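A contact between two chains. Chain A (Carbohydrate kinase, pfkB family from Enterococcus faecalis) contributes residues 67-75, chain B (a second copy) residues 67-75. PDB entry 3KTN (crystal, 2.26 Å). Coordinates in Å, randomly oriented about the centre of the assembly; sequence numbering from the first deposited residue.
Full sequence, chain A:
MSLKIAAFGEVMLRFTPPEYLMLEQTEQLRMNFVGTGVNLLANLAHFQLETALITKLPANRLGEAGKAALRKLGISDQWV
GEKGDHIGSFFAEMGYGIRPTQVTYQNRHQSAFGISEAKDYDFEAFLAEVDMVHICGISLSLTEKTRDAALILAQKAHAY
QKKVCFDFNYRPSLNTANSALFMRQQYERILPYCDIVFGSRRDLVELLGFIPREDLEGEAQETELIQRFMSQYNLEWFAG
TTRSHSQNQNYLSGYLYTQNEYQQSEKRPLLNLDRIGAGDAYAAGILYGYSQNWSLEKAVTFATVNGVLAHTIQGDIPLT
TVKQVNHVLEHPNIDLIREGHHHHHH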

# COMPACT_ATOMS: atom_id res chain seq x y z
N LYS A 67 2.60 23.70 5.13
CA LYS A 67 3.78 24.36 5.65
C LYS A 67 4.82 23.34 6.11
O LYS A 67 6.02 23.56 5.95
N ALA A 68 4.36 22.22 6.67
CA ALA A 68 5.25 21.16 7.12
C ALA A 68 6.03 20.62 5.91
O ALA A 68 7.22 20.32 6.02
N ALA A 69 5.34 20.49 4.78
CA ALA A 69 5.97 19.99 3.55
C ALA A 69 7.02 20.98 3.04
O ALA A 69 8.08 20.57 2.56
N LEU A 70 6.73 22.27 3.14
CA LEU A 70 7.69 23.28 2.70
C LEU A 70 8.97 23.17 3.53
O LEU A 70 10.07 23.18 2.99
N ARG A 71 8.82 23.06 4.84
CA ARG A 71 9.98 22.94 5.72
C ARG A 71 10.76 21.66 5.42
O ARG A 71 11.99 21.68 5.33
N LYS A 72 10.05 20.54 5.26
CA LYS A 72 10.69 19.27 4.96
C LYS A 72 11.60 19.39 3.74
O LYS A 72 12.69 18.83 3.71
N LEU A 73 11.12 20.12 2.74
CA LEU A 73 11.87 20.35 1.51
C LEU A 73 13.06 21.29 1.72
O LEU A 73 13.91 21.42 0.84
N GLY A 74 13.11 21.94 2.88
CA GLY A 74 14.20 22.84 3.17
C GLY A 74 13.86 24.30 2.93
O GLY A 74 14.73 25.16 3.02
N ILE A 75 12.60 24.57 2.62
CA ILE A 75 12.15 25.93 2.36
C ILE A 75 11.60 26.56 3.64
O ILE A 75 10.83 25.93 4.37
N LYS B 67 17.12 14.94 8.85
CA LYS B 67 17.00 16.38 9.08
C LYS B 67 15.72 16.93 8.46
O LYS B 67 15.10 17.82 9.02
N ALA B 68 15.34 16.39 7.30
CA ALA B 68 14.13 16.82 6.62
C ALA B 68 12.92 16.52 7.52
O ALA B 68 11.98 17.32 7.60
N ALA B 69 12.96 15.37 8.19
CA ALA B 69 11.87 14.97 9.10
C ALA B 69 11.80 15.91 10.30
O ALA B 69 10.71 16.26 10.76
N LEU B 70 12.95 16.32 10.81
CA LEU B 70 12.98 17.23 11.95
C LEU B 70 12.32 18.55 11.56
O LEU B 70 11.49 19.08 12.30
N ARG B 71 12.68 19.08 10.40
CA ARG B 71 12.10 20.34 9.93
C ARG B 71 10.59 20.19 9.72
O ARG B 71 9.81 21.05 10.13
N LYS B 72 10.17 19.10 9.08
CA LYS B 72 8.76 18.85 8.83
C LYS B 72 7.96 18.94 10.13
O LYS B 72 6.85 19.48 10.15
N LEU B 73 8.53 18.39 11.19
CA LEU B 73 7.89 18.40 12.51
C LEU B 73 7.90 19.79 13.14
O LEU B 73 7.23 20.01 14.15
N GLY B 74 8.65 20.71 12.55
CA GLY B 74 8.71 22.06 13.07
C GLY B 74 9.92 22.32 13.94
O GLY B 74 10.04 23.38 14.54
N ILE B 75 10.83 21.36 13.99
CA ILE B 75 12.05 21.48 14.80
C ILE B 75 13.18 22.03 13.94
O ILE B 75 13.40 21.56 12.81

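The two stretches are related by an exact two-fold axis, so contacts between unlike residues occur twice, while those that pair a residue with its own copy straddle the axis. Helix 67-72 of one copy runs nearly antiparallel to its partner, at 149° between N-to-C directions, and the axes approach to 7.5 Å. The nearest CA atoms are those of Lys A72 and Lys B72, 4.3 Å apart. The stretches together bury 416 Å², most of it on Arg A71, Lys A72, Arg B71 and Lys B72.

The polar part of the contact is carried by arginine. Arg A71 and Arg B71 are the residues whose CA-to-CB bonds point toward the other stretch, and both adopt chi1 m, chi2 t, chi3 m, with chi4 at -91°. This conformation brings the guanidinium to the carbonyl oxygens of Arg 71 and Lys 72 in the partner chain. Two hydrogen bonds form from each: Arg A71 NE to Arg B71 O at 2.9 Å, with an N-H...O angle of 158°, and Arg A71 NH2 to Lys B72 O at 2.8 Å and 152°. In the reciprocal pair, Arg B71 NE lies 2.9 Å from Arg A71 O and Arg B71 NH2 lies 2.9 Å from Lys A72 O. Both acceptors sit at the guanidinium edge, near its plane, as two-pronged donation requires. The remaining nitrogen, NH1, is hydrogen-bonded just outside the stretches.

The acceptor site is shaped by a Schellman motif. Gly B74 has phi 98°, and its N donates a hydrogen bond to Arg B71 O at 2.7 Å, so that carbonyl oxygen serves both its own chain and the incoming arginine; Ile B75 N closes the turn on Leu B70 O at 2.9 Å. The positive phi by itself calls for glycine, since a CB would jam against the preceding carbonyl O. Arg A71 NE also passes 3.6 Å from Gly B74 CA.

Van der Waals packing and CA-H...O contacts lie near the axis. Lys A72 CB meets Lys B72 CB at 3.8 Å; the CA-to-CB bonds point sideways and the side chains are fully extended (t at all four chi angles), each NZ hydrogen-bonded elsewhere in the structure. Ala A68 packs closely against the partner backbone: its CB lies 3.4 Å from Lys B72 O and 3.9 Å from Lys B72 CG. A CA-H...O contact, Lys B72 CA to Ala A68 O at 3.5 Å and 151°, accompanies it. The CB atoms of Arg A71 and Arg B71 are 4.2 Å apart.

By contrast, Ala A69, Leu A73 and Ile A75 point away, and the Lys A67 side chain ends leading away.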

# COMPACT_ATOMS: atom_id res chain seq x y z
CB LYS A 67 3.43 25.28 6.82
CG LYS A 67 2.54 26.44 6.43
CD LYS A 67 2.78 27.65 7.30
CE LYS A 67 2.40 27.41 8.74
NZ LYS A 67 2.66 28.64 9.55
CB ALA A 68 4.44 20.03 7.79
CB ALA A 69 4.91 19.76 2.47
CB LEU A 70 7.09 24.68 2.85
CG LEU A 70 5.89 25.05 1.97
CD1 LEU A 70 5.41 26.45 2.34
CD2 LEU A 70 6.29 25.01 0.50
CB ARG A 71 9.53 22.94 7.19
CG ARG A 71 8.86 24.24 7.65
CD ARG A 71 8.73 24.26 9.18
NE ARG A 71 7.91 23.16 9.69
CZ ARG A 71 6.59 23.23 9.88
NH1 ARG A 71 5.93 24.35 9.60
NH2 ARG A 71 5.93 22.17 10.32
CB LYS A 72 9.64 18.19 4.69
CG LYS A 72 10.25 16.87 4.27
CD LYS A 72 9.23 15.79 3.98
CE LYS A 72 9.94 14.47 3.67
NZ LYS A 72 8.99 13.36 3.39
CB LEU A 73 10.95 20.92 0.43
CG LEU A 73 9.86 19.96 -0.04
CD1 LEU A 73 8.78 20.73 -0.82
CD2 LEU A 73 10.50 18.86 -0.89
CB ILE A 75 11.00 25.96 1.31
CG1 ILE A 75 11.41 25.21 0.04
CG2 ILE A 75 10.66 27.40 0.94
CD1 ILE A 75 10.25 24.99 -0.91
CB LYS B 67 18.21 17.13 8.52
CG LYS B 67 19.51 16.77 9.21
CD LYS B 67 20.48 17.94 9.19
CE LYS B 67 20.93 18.30 7.80
NZ LYS B 67 21.88 19.45 7.85
CB ALA B 68 13.98 16.07 5.27
CB ALA B 69 12.08 13.54 9.58
CB LEU B 70 14.43 17.48 12.40
CG LEU B 70 15.21 16.31 12.99
CD1 LEU B 70 16.64 16.76 13.29
CD2 LEU B 70 14.54 15.82 14.27
CB ARG B 71 12.77 20.77 8.62
CG ARG B 71 14.26 21.09 8.74
CD ARG B 71 14.77 21.79 7.48
NE ARG B 71 14.61 20.98 6.28
CZ ARG B 71 15.54 20.14 5.81
NH1 ARG B 71 16.70 20.00 6.44
NH2 ARG B 71 15.29 19.42 4.72
CB LYS B 72 8.55 17.46 8.21
CG LYS B 72 7.09 17.12 8.03
CD LYS B 72 6.86 15.75 7.43
CE LYS B 72 5.37 15.53 7.18
NZ LYS B 72 5.08 14.20 6.58
CB LEU B 73 8.61 17.41 13.44
CG LEU B 73 8.46 15.94 13.03
CD1 LEU B 73 9.49 15.08 13.78
CD2 LEU B 73 7.03 15.50 13.32
CB ILE B 75 12.51 20.11 15.36
CG1 ILE B 75 11.36 19.43 16.11
CG2 ILE B 75 13.68 20.29 16.31
CD1 ILE B 75 11.68 17.98 16.46